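Local coordinates for amidohydrolase (Staphylococcus aureus, PDB 3NUR), which probably hydrolyses carbon-nitrogen bonds of linear amides, as a putative metal-dependent amidohydrolase built on a TIM barrel, though its substrate is not established, at residues G163-D167 and G168-Q172; I233-L237 and S238-D242; D300-K303 and K304-I308; L332-D336 and E337-K341. All coordinates share one frame; numbering follows the deposited sequence.

Contact 1 of 4, residues G163-D167 and G168-Q172; sequences GRAQD and GFLDQ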
loop_
_atom_site.group_PDB
_atom_site.type_symbol
_atom_site.label_atom_id
_atom_site.label_comp_id
_atom_site.label_asym_id
_atom_site.label_seq_id
_atom_site.Cartn_x
_atom_site.Cartn_y
_atom_site.Cartn_z
ATOM N N GLY A 163 -0.191 -5.338 6.975
ATOM C CA GLY A 163 -0.280 -5.443 8.426
ATOM C C GLY A 163 0.977 -5.055 9.151
ATOM O O GLY A 163 1.614 -4.045 8.833
ATOM N N ARG A 164 1.326 -5.862 10.148
ATOM C CA ARG A 164 2.450 -5.572 11.012
ATOM C C ARG A 164 3.229 -6.843 11.354
ATOM O O ARG A 164 2.851 -7.952 10.955
ATOM C CB ARG A 164 1.958 -4.811 12.277
ATOM C CG ARG A 164 1.163 -5.650 13.261
ATOM C CD ARG A 164 -0.119 -4.984 13.763
ATOM N NE ARG A 164 -1.144 -4.784 12.730
ATOM C CZ ARG A 164 -2.070 -5.677 12.375
ATOM N NH1 ARG A 164 -2.977 -5.373 11.462
ATOM N NH2 ARG A 164 -2.076 -6.891 12.915
ATOM N N ALA A 165 4.304 -6.680 12.109
ATOM C CA ALA A 165 5.107 -7.813 12.526
ATOM C C ALA A 165 4.411 -8.580 13.673
ATOM O O ALA A 165 3.499 -8.056 14.320
ATOM C CB ALA A 165 6.475 -7.313 12.975
ATOM N N GLN A 166 4.856 -9.817 13.943
ATOM C CA GLN A 166 4.306 -10.648 15.024
ATOM C C GLN A 166 4.463 -9.962 16.388
ATOM O O GLN A 166 3.662 -10.204 17.290
ATOM C CB GLN A 166 5.002 -12.032 15.019
ATOM C CG GLN A 166 4.328 -13.108 15.859
ATOM C CD GLN A 166 5.035 -14.447 15.790
ATOM O OE1 GLN A 166 4.408 -15.492 15.572
ATOM N NE2 GLN A 166 6.351 -14.462 16.001
ATOM N N ASP A 167 5.474 -9.087 16.531
ATOM C CA ASP A 167 5.716 -8.403 17.803
ATOM C C ASP A 167 5.302 -6.921 17.830
ATOM O O ASP A 167 5.662 -6.192 18.753
ATOM C CB ASP A 167 7.172 -8.615 18.254
ATOM C CG ASP A 167 8.218 -8.144 17.254
ATOM O OD1 ASP A 167 7.855 -7.414 16.301
ATOM O OD2 ASP A 167 9.389 -8.530 17.401
ATOM N N GLY A 168 4.546 -6.491 16.828
ATOM C CA GLY A 168 4.059 -5.118 16.793
ATOM C C GLY A 168 4.361 -4.327 15.543
ATOM O O GLY A 168 4.633 -4.885 14.474
ATOM N N PHE A 169 4.281 -2.998 15.677
ATOM C CA PHE A 169 4.481 -2.076 14.565
ATOM C C PHE A 169 5.933 -1.996 14.134
ATOM O O PHE A 169 6.844 -2.323 14.903
ATOM C CB PHE A 169 3.920 -0.688 14.920
ATOM C CG PHE A 169 2.415 -0.644 15.101
ATOM C CD1 PHE A 169 1.562 -1.117 14.106
ATOM C CD2 PHE A 169 1.853 -0.057 16.225
ATOM C CE1 PHE A 169 0.165 -1.033 14.249
ATOM C CE2 PHE A 169 0.458 0.039 16.366
ATOM C CZ PHE A 169 -0.374 -0.442 15.369
ATOM N N LEU A 170 6.130 -1.549 12.893
ATOM C CA LEU A 170 7.445 -1.448 12.262
ATOM C C LEU A 170 8.305 -0.227 12.671
ATOM O O LEU A 170 9.364 0.004 12.077
ATOM C CB LEU A 170 7.353 -1.685 10.734
ATOM C CG LEU A 170 6.585 -2.963 10.268
ATOM C CD1 LEU A 170 6.316 -2.947 8.761
ATOM C CD2 LEU A 170 7.318 -4.259 10.639
ATOM N N ASP A 171 7.868 0.545 13.706
ATOM C CA ASP A 171 8.683 1.651 14.243
ATOM C C ASP A 171 9.789 1.120 15.173
ATOM O O ASP A 171 10.684 1.883 15.572
ATOM C CB ASP A 171 7.830 2.716 14.963
ATOM C CG ASP A 171 7.009 2.229 16.139
ATOM O OD1 ASP A 171 6.623 1.030 16.145
ATOM O OD2 ASP A 171 6.674 3.061 17.008
ATOM N N GLN A 172 9.713 -0.165 15.541
ATOM C CA GLN A 172 10.704 -0.803 16.427
ATOM C C GLN A 172 12.086 -0.798 15.770
ATOM O O GLN A 172 12.192 -0.922 14.545
ATOM C CB GLN A 172 10.282 -2.238 16.767
ATOM C CG GLN A 172 9.052 -2.315 17.646
ATOM C CD GLN A 172 8.618 -3.749 17.804
ATOM O OE1 GLN A 172 9.253 -4.534 18.511
ATOM N NE2 GLN A 172 7.561 -4.149 17.102
#
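Arg-164 and Phe-169 run side by side in the same direction from either end of a tight turn, the guanidinium plane and the phenyl ring standing almost perpendicular (88°). The arginine touches the ring through its aliphatic part: CD of Arg-164 comes to 4.0 Å from CE1 of Phe-169. Its CG lies between the backbone N and the carbonyl carbon (chi1 71°), and further bends at chi2 and chi3 carry the charged end on to Asp-227 in a salt bridge and to the carbonyl oxygen of Pro-195, with a weak bond to that of Ala-194. On another flank Ala-165 CB meets Leu-170 CD2 at 3.9 Å.

The backbone that sets these pairs is a type I turn from Ala-165 to Gly-168. Gly-168 N donates to Ala-165 O at 3.1 Å, a straight bond (166°) that nevertheless approaches from well above the carbonyl plane, and Ala-165 N returns a weak bond to Gly-168 O. With its positive phi and extended psi, Gly-168 adopts a backbone that a side chain would clash with.

A second type I turn, Phe-169 to Gln-172, is held by the glutamine amide. NE2 of Gln-172 donates to Phe-169 O at 2.9 Å and reaches back with two weak bonds, 3.2 Å to Asp-167 O and 3.4 Å to Asp-167 OD1. The carboxylate and amide planes are turned well away from each other; Tyr-175 and Lys-174 also hold this carboxylate.

The double turn follows strand 159-162 and precedes helix 176-185, with Phe-169 packed against His-231, His-234 and Ile-230 of helix 223-237.

Contact 2 of 4, residues I233-L237 and S238-D242; sequences IHLVL and SGIFD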
loop_
_atom_site.group_PDB
_atom_site.type_symbol
_atom_site.label_atom_id
_atom_site.label_comp_id
_atom_site.label_asym_id
_atom_site.label_seq_id
_atom_site.Cartn_x
_atom_site.Cartn_y
_atom_site.Cartn_z
ATOM N N ILE A 233 1.353 6.498 11.504
ATOM C CA ILE A 233 1.692 7.563 12.463
ATOM C C ILE A 233 2.877 7.135 13.331
ATOM O O ILE A 233 3.762 7.942 13.555
ATOM C CB ILE A 233 0.457 8.023 13.284
ATOM C CG1 ILE A 233 -0.585 8.678 12.337
ATOM C CG2 ILE A 233 0.883 9.027 14.379
ATOM C CD1 ILE A 233 -2.046 8.615 12.920
ATOM N N HIS A 234 2.918 5.864 13.782
ATOM C CA HIS A 234 4.058 5.350 14.555
ATOM C C HIS A 234 5.365 5.582 13.776
ATOM O O HIS A 234 6.372 5.986 14.353
ATOM C CB HIS A 234 3.898 3.834 14.783
ATOM C CG HIS A 234 3.206 3.489 16.057
ATOM N ND1 HIS A 234 3.911 2.989 17.142
ATOM C CD2 HIS A 234 1.890 3.538 16.371
ATOM C CE1 HIS A 234 3.010 2.763 18.085
ATOM N NE2 HIS A 234 1.777 3.088 17.674
ATOM N N LEU A 235 5.335 5.322 12.462
ATOM C CA LEU A 235 6.514 5.462 11.602
ATOM C C LEU A 235 7.015 6.903 11.571
ATOM O O LEU A 235 8.201 7.149 11.737
ATOM C CB LEU A 235 6.233 4.930 10.186
ATOM C CG LEU A 235 5.737 3.460 10.078
ATOM C CD1 LEU A 235 5.594 3.042 8.609
ATOM C CD2 LEU A 235 6.676 2.485 10.781
ATOM N N VAL A 236 6.097 7.856 11.482
ATOM C CA VAL A 236 6.426 9.276 11.492
ATOM C C VAL A 236 6.977 9.689 12.864
ATOM O O VAL A 236 8.030 10.313 12.917
ATOM C CB VAL A 236 5.198 10.126 11.066
ATOM C CG1 VAL A 236 5.407 11.611 11.360
ATOM C CG2 VAL A 236 4.859 9.900 9.593
ATOM N N LEU A 237 6.244 9.384 13.952
ATOM C CA LEU A 237 6.628 9.753 15.322
ATOM C C LEU A 237 7.968 9.178 15.771
ATOM O O LEU A 237 8.655 9.814 16.576
ATOM C CB LEU A 237 5.512 9.414 16.344
ATOM C CG LEU A 237 4.143 10.068 16.116
ATOM C CD1 LEU A 237 3.147 9.608 17.168
ATOM C CD2 LEU A 237 4.238 11.609 16.075
ATOM N N SER A 238 8.347 8.006 15.228
ATOM C CA SER A 238 9.634 7.356 15.551
ATOM C C SER A 238 10.853 8.023 14.854
ATOM O O SER A 238 11.994 7.630 15.123
ATOM C CB SER A 238 9.596 5.868 15.225
ATOM O OG SER A 238 9.688 5.627 13.830
ATOM N N GLY A 239 10.597 8.980 13.952
ATOM C CA GLY A 239 11.648 9.710 13.241
ATOM C C GLY A 239 12.269 9.053 12.024
ATOM O O GLY A 239 13.334 9.492 11.562
ATOM N N ILE A 240 11.584 8.047 11.444
ATOM C CA ILE A 240 12.060 7.330 10.249
ATOM C C ILE A 240 12.342 8.330 9.096
ATOM O O ILE A 240 13.356 8.210 8.405
ATOM C CB ILE A 240 11.024 6.235 9.831
ATOM C CG1 ILE A 240 11.206 4.949 10.696
ATOM C CG2 ILE A 240 11.089 5.916 8.306
ATOM C CD1 ILE A 240 10.108 3.916 10.534
ATOM N N PHE A 241 11.459 9.320 8.924
ATOM C CA PHE A 241 11.600 10.290 7.847
ATOM C C PHE A 241 12.613 11.415 8.118
ATOM O O PHE A 241 12.915 12.180 7.209
ATOM C CB PHE A 241 10.239 10.800 7.373
ATOM C CG PHE A 241 9.294 9.678 7.014
ATOM C CD1 PHE A 241 9.316 9.105 5.746
ATOM C CD2 PHE A 241 8.377 9.193 7.946
ATOM C CE1 PHE A 241 8.441 8.061 5.421
ATOM C CE2 PHE A 241 7.519 8.140 7.627
ATOM C CZ PHE A 241 7.552 7.584 6.367
ATOM N N ASP A 242 13.160 11.474 9.337
ATOM C CA ASP A 242 14.254 12.382 9.678
ATOM C C ASP A 242 15.562 11.630 9.385
ATOM O O ASP A 242 16.473 12.220 8.811
ATOM C CB ASP A 242 14.177 12.822 11.143
ATOM C CG ASP A 242 13.160 13.918 11.391
ATOM O OD1 ASP A 242 12.576 14.425 10.408
ATOM O OD2 ASP A 242 12.917 14.241 12.569
HETATM O O HOH W 1 9.651 10.977 10.848
#
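Ser-238, Leu-235 and Phe-241 carry most of this local contact, in which a Schellman motif ends helix 223-237 and a new helical turn starts at once. Gly-239 is the pivot: it leaves helical geometry with positive phi and also occupies the N-cap position of helix 240-243.

Ser-238 is bound twice to the outgoing turn. Its N donates to His-234 O at 3.0 Å in the usual helical way. Its OG, set between the backbone N and the carbonyl carbon (chi1 75°), turns back and donates to Leu-235 O, also at 3.0 Å, from above the carbonyl plane. That hydroxyl thus takes up a carbonyl oxygen near the helix end, while Gly-239 N closes on Val-236 O at 3.1 Å.

Leu-235 lends its side chain to the next helix. Its CD2 meets the CD1 methyl of Ile-240 at 3.7 Å as the two chains pass at a slant, and Phe-179 of helix 176-185 touches both residues.

Phe-241 lies against the preceding residue on one side, with Ile-240 CG2 above the centre of its ring. From the preceding helix, Val-236 CG2 reaches CE2 of Phe-241 at 3.7 Å, the two side chains crossing at about a right angle. Met-249 of strand 249-251 and Phe-286 pack on the aromatic group, placing this helix-to-helix junction against the barrel wall.

One water bridges the break: it donates to Val-236 O at 2.7 Å, accepts from Phe-241 N at 3.1 Å, and lies in the plane of the phenyl ring at its edge.

Contact 3 of 4, residues D300-K303 and K304-I308; sequences DLVK and KEVGI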
loop_
_atom_site.group_PDB
_atom_site.type_symbol
_atom_site.label_atom_id
_atom_site.label_comp_id
_atom_site.label_asym_id
_atom_site.label_seq_id
_atom_site.Cartn_x
_atom_site.Cartn_y
_atom_site.Cartn_z
ATOM N N ASP A 300 -11.989 15.235 -2.153
ATOM C CA ASP A 300 -11.892 16.673 -1.846
ATOM C C ASP A 300 -11.097 16.943 -0.572
ATOM O O ASP A 300 -10.277 17.860 -0.561
ATOM C CB ASP A 300 -13.281 17.316 -1.751
ATOM C CG ASP A 300 -14.064 17.321 -3.055
ATOM O OD1 ASP A 300 -13.446 17.115 -4.127
ATOM O OD2 ASP A 300 -15.298 17.474 -3.002
ATOM N N LEU A 301 -11.320 16.135 0.484
ATOM C CA LEU A 301 -10.575 16.305 1.740
ATOM C C LEU A 301 -9.073 16.084 1.525
ATOM O O LEU A 301 -8.250 16.891 1.966
ATOM C CB LEU A 301 -11.107 15.313 2.792
ATOM C CG LEU A 301 -10.346 15.288 4.141
ATOM C CD1 LEU A 301 -10.718 16.484 4.994
ATOM C CD2 LEU A 301 -10.650 14.006 4.903
ATOM N N VAL A 302 -8.725 14.995 0.831
ATOM C CA VAL A 302 -7.336 14.602 0.577
ATOM C C VAL A 302 -6.655 15.668 -0.284
ATOM O O VAL A 302 -5.543 16.082 0.040
ATOM C CB VAL A 302 -7.284 13.167 -0.035
ATOM C CG1 VAL A 302 -5.917 12.850 -0.651
ATOM C CG2 VAL A 302 -7.673 12.110 1.010
ATOM N N LYS A 303 -7.338 16.164 -1.330
ATOM C CA LYS A 303 -6.755 17.229 -2.163
ATOM C C LYS A 303 -6.426 18.483 -1.325
ATOM O O LYS A 303 -5.375 19.089 -1.529
ATOM C CB LYS A 303 -7.708 17.586 -3.320
ATOM C CG LYS A 303 -7.100 18.515 -4.371
ATOM C CD LYS A 303 -8.183 19.068 -5.287
ATOM C CE LYS A 303 -7.679 20.141 -6.226
ATOM N NZ LYS A 303 -8.776 20.708 -7.060
ATOM N N LYS A 304 -7.312 18.886 -0.393
ATOM C CA LYS A 304 -7.063 20.087 0.423
ATOM C C LYS A 304 -5.939 19.880 1.441
ATOM O O LYS A 304 -5.213 20.818 1.751
ATOM C CB LYS A 304 -8.349 20.496 1.190
ATOM C CG LYS A 304 -9.483 20.980 0.313
ATOM C CD LYS A 304 -10.838 20.789 1.019
ATOM C CE LYS A 304 -11.994 21.087 0.093
ATOM N NZ LYS A 304 -13.278 20.548 0.613
ATOM N N GLU A 305 -5.812 18.653 1.971
ATOM C CA GLU A 305 -4.844 18.307 3.013
ATOM C C GLU A 305 -3.431 18.046 2.519
ATOM O O GLU A 305 -2.489 18.587 3.100
ATOM C CB GLU A 305 -5.338 17.104 3.842
ATOM C CG GLU A 305 -6.553 17.407 4.706
ATOM C CD GLU A 305 -6.370 18.514 5.725
ATOM O OE1 GLU A 305 -5.221 18.739 6.173
ATOM O OE2 GLU A 305 -7.385 19.156 6.080
ATOM N N VAL A 306 -3.273 17.206 1.478
ATOM C CA VAL A 306 -1.939 16.859 0.955
ATOM C C VAL A 306 -1.630 17.443 -0.412
ATOM O O VAL A 306 -0.465 17.492 -0.803
ATOM C CB VAL A 306 -1.612 15.336 1.015
ATOM C CG1 VAL A 306 -1.695 14.810 2.443
ATOM C CG2 VAL A 306 -2.501 14.520 0.078
ATOM N N GLY A 307 -2.666 17.784 -1.167
ATOM C CA GLY A 307 -2.481 18.343 -2.499
ATOM C C GLY A 307 -2.458 17.299 -3.590
ATOM O O GLY A 307 -2.224 16.108 -3.338
ATOM N N ILE A 308 -2.703 17.761 -4.817
ATOM C CA ILE A 308 -2.757 16.915 -6.005
ATOM C C ILE A 308 -1.471 16.140 -6.295
ATOM O O ILE A 308 -1.561 15.032 -6.799
ATOM C CB ILE A 308 -3.217 17.754 -7.239
ATOM C CG1 ILE A 308 -3.889 16.883 -8.285
ATOM C CG2 ILE A 308 -2.102 18.620 -7.831
ATOM C CD1 ILE A 308 -5.434 16.759 -7.982
#
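Val-302 and Val-306, one helical turn apart, join the two segments by both backbone and side chain. Among the backbone bonds, Val-306 N to Val-302 O is nearly linear at 2.9 Å (174°), while Lys-304 N to Asp-300 O and Glu-305 N to Leu-301 O repeat the pattern. At the end of the run Gly-307 N makes only a weak bond to Lys-303 O.

The apolar contacts lie on the barrel-facing flank. CG1 of Val-302 and CG2 of Val-306 sit side by side, 3.9 Å apart, both residues packing on Ile-288 of strand 286-288. Val-306 CG2 occupies the position between its backbone N and carbonyl carbon, which also brings it to 3.4 Å from Val-302 O.

Charge adds little within the segments. The extended Lys-304 chain passes alongside Asp-300 O, its CG at 3.3 Å, but its NZ remains 5.2 Å from Asp-300 OD2, a carboxylate salt-bridged instead to Lys-296.

Gly-307, with positive phi and extended psi, is the first residue to leave helical geometry after a helix that follows strand 286-288 in the TIM barrel.

Contact 4 of 4, residues L332-D336 and E337-K341; sequences LGLTD and EEKEK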
loop_
_atom_site.group_PDB
_atom_site.type_symbol
_atom_site.label_atom_id
_atom_site.label_comp_id
_atom_site.label_asym_id
_atom_site.label_seq_id
_atom_site.Cartn_x
_atom_site.Cartn_y
_atom_site.Cartn_z
ATOM N N LEU A 332 -14.715 15.197 -10.926
ATOM C CA LEU A 332 -14.216 15.867 -9.727
ATOM C C LEU A 332 -13.918 17.355 -9.876
ATOM O O LEU A 332 -13.366 17.960 -8.946
ATOM C CB LEU A 332 -12.984 15.118 -9.200
ATOM C CG LEU A 332 -13.140 13.611 -8.892
ATOM C CD1 LEU A 332 -11.787 12.979 -8.694
ATOM C CD2 LEU A 332 -14.008 13.369 -7.644
ATOM N N GLY A 333 -14.267 17.924 -11.029
ATOM C CA GLY A 333 -13.998 19.328 -11.340
ATOM C C GLY A 333 -12.519 19.667 -11.437
ATOM O O GLY A 333 -12.112 20.775 -11.091
ATOM N N LEU A 334 -11.696 18.714 -11.905
ATOM C CA LEU A 334 -10.254 18.889 -11.998
ATOM C C LEU A 334 -9.823 19.500 -13.336
ATOM O O LEU A 334 -10.476 19.282 -14.360
ATOM C CB LEU A 334 -9.553 17.519 -11.860
ATOM C CG LEU A 334 -9.741 16.742 -10.541
ATOM C CD1 LEU A 334 -9.219 15.312 -10.702
ATOM C CD2 LEU A 334 -9.050 17.453 -9.389
ATOM N N THR A 335 -8.674 20.174 -13.338
ATOM C CA THR A 335 -8.047 20.655 -14.585
ATOM C C THR A 335 -7.445 19.396 -15.263
ATOM O O THR A 335 -7.261 18.365 -14.603
ATOM C CB THR A 335 -6.895 21.635 -14.274
ATOM O OG1 THR A 335 -5.883 20.954 -13.519
ATOM C CG2 THR A 335 -7.363 22.894 -13.542
ATOM N N ASP A 336 -7.108 19.494 -16.551
ATOM C CA ASP A 336 -6.444 18.412 -17.289
ATOM C C ASP A 336 -5.093 18.103 -16.652
ATOM O O ASP A 336 -4.743 16.934 -16.540
ATOM C CB ASP A 336 -6.267 18.793 -18.772
ATOM C CG ASP A 336 -7.556 18.721 -19.586
ATOM O OD1 ASP A 336 -8.596 18.309 -19.025
ATOM O OD2 ASP A 336 -7.516 19.048 -20.792
ATOM N N GLU A 337 -4.363 19.136 -16.176
ATOM C CA GLU A 337 -3.083 18.970 -15.495
ATOM C C GLU A 337 -3.273 18.054 -14.253
ATOM O O GLU A 337 -2.517 17.106 -14.070
ATOM C CB GLU A 337 -2.519 20.342 -15.056
ATOM C CG GLU A 337 -1.116 20.232 -14.478
ATOM C CD GLU A 337 -0.584 21.369 -13.618
ATOM O OE1 GLU A 337 -1.376 22.228 -13.168
ATOM O OE2 GLU A 337 0.636 21.356 -13.338
ATOM N N GLU A 338 -4.275 18.354 -13.419
ATOM C CA GLU A 338 -4.563 17.585 -12.207
ATOM C C GLU A 338 -4.931 16.144 -12.532
ATOM O O GLU A 338 -4.442 15.243 -11.850
ATOM C CB GLU A 338 -5.682 18.238 -11.400
ATOM C CG GLU A 338 -5.244 19.496 -10.673
ATOM C CD GLU A 338 -6.376 20.359 -10.153
ATOM O OE1 GLU A 338 -7.503 20.268 -10.693
ATOM O OE2 GLU A 338 -6.119 21.168 -9.234
ATOM N N LYS A 339 -5.790 15.921 -13.563
ATOM C CA LYS A 339 -6.193 14.579 -13.987
ATOM C C LYS A 339 -4.960 13.803 -14.428
ATOM O O LYS A 339 -4.806 12.645 -14.037
ATOM C CB LYS A 339 -7.156 14.651 -15.179
ATOM C CG LYS A 339 -8.538 15.161 -14.865
ATOM C CD LYS A 339 -9.392 14.987 -16.108
ATOM C CE LYS A 339 -10.544 15.935 -16.116
ATOM N NZ LYS A 339 -11.456 15.665 -17.250
ATOM N N GLU A 340 -4.086 14.439 -15.233
ATOM C CA GLU A 340 -2.835 13.800 -15.717
ATOM C C GLU A 340 -1.929 13.359 -14.557
ATOM O O GLU A 340 -1.399 12.238 -14.582
ATOM C CB GLU A 340 -2.066 14.730 -16.669
ATOM C CG GLU A 340 -2.708 14.903 -18.035
ATOM C CD GLU A 340 -1.996 15.892 -18.947
ATOM O OE1 GLU A 340 -0.742 15.901 -18.957
ATOM O OE2 GLU A 340 -2.691 16.644 -19.669
ATOM N N LYS A 341 -1.802 14.218 -13.533
ATOM C CA LYS A 341 -0.986 13.949 -12.343
ATOM C C LYS A 341 -1.471 12.701 -11.593
ATOM O O LYS A 341 -0.679 11.781 -11.333
ATOM C CB LYS A 341 -0.943 15.179 -11.408
ATOM C CG LYS A 341 -0.063 16.306 -11.935
ATOM C CD LYS A 341 0.004 17.476 -10.962
ATOM C CE LYS A 341 1.134 18.406 -11.331
ATOM N NZ LYS A 341 1.240 19.535 -10.371
HETATM O O HOH W 2 -9.338 21.818 -9.638
HETATM O O HOH W 3 -3.866 22.563 -12.277
HETATM O O HOH W 4 -10.337 16.557 -19.869
#
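Glu-338 folds back over Thr-335, and the two make the capping box that starts helix 336-351. From its CB the glutamate already meets the threonine, 3.5 Å from Thr-335 OG1. CG, anti to its own carbonyl carbon (chi1 -74°), comes closer still, 3.3 Å from the same hydroxyl oxygen. An otherwise extended chain then carries CD past that hydroxyl and leaves OE1 in front of Thr-335 N. The bond there is short and straight, 2.9 Å and 165°, although the N-H arrives on the anti side of the oxygen and out of the carboxylate plane. OE1 also touches Leu-334, 3.5 Å from its CD2, and accepts from a water at 2.6 Å that makes a weak link to Gly-333 O. The other oxygen, OE2, leads away to a long, weak ion pair with Lys-303 of helix 296-306.

Thr-335 completes the exchange. Its OG1 accepts from Glu-338 N at 3.1 Å, so each residue uses a side-chain oxygen to receive the backbone N-H of the other. Thr-335 O and Asp-336 O then take the amides of Lys-339 and Glu-340, the first regular helical bonds.

Around this start, Lys-339 runs alongside Leu-334, with its CG near Leu-334 CB, and its amino group binds Asp-330. A water joins that amino group to Asp-336 OD1.

The box supplies acceptors to N-H groups that a helix beginning leaves without carbonyl partners, and the negative side chains of Asp-336, Glu-337 and Glu-338 gathered here would probably interact favourably with the helix dipole.

The four contacts form two touching pairs along the chain. Contacts 1 and 2, with centres 14 Å apart, meet where Asp-171 OD2 lies 2.8 Å from His-234 ND1, a probable hydrogen bond, and where Leu-235 CD2 packs on the backbone of Leu-170. Contacts 3 and 4, about 13 Å apart between centres, touch through Ile-308, whose CD1 is 3.9 Å from Leu-334 CD2. The pairs do not touch: contacts 2 and 3 approach to about 11 Å between nearest atoms. The calcium ion, held by Glu-28, His-30, His-192 and Asp-316, probably marks the amidohydrolase metal site; the Arg-164 side chain, about 13 Å away, puts contact 1 near it without lining it.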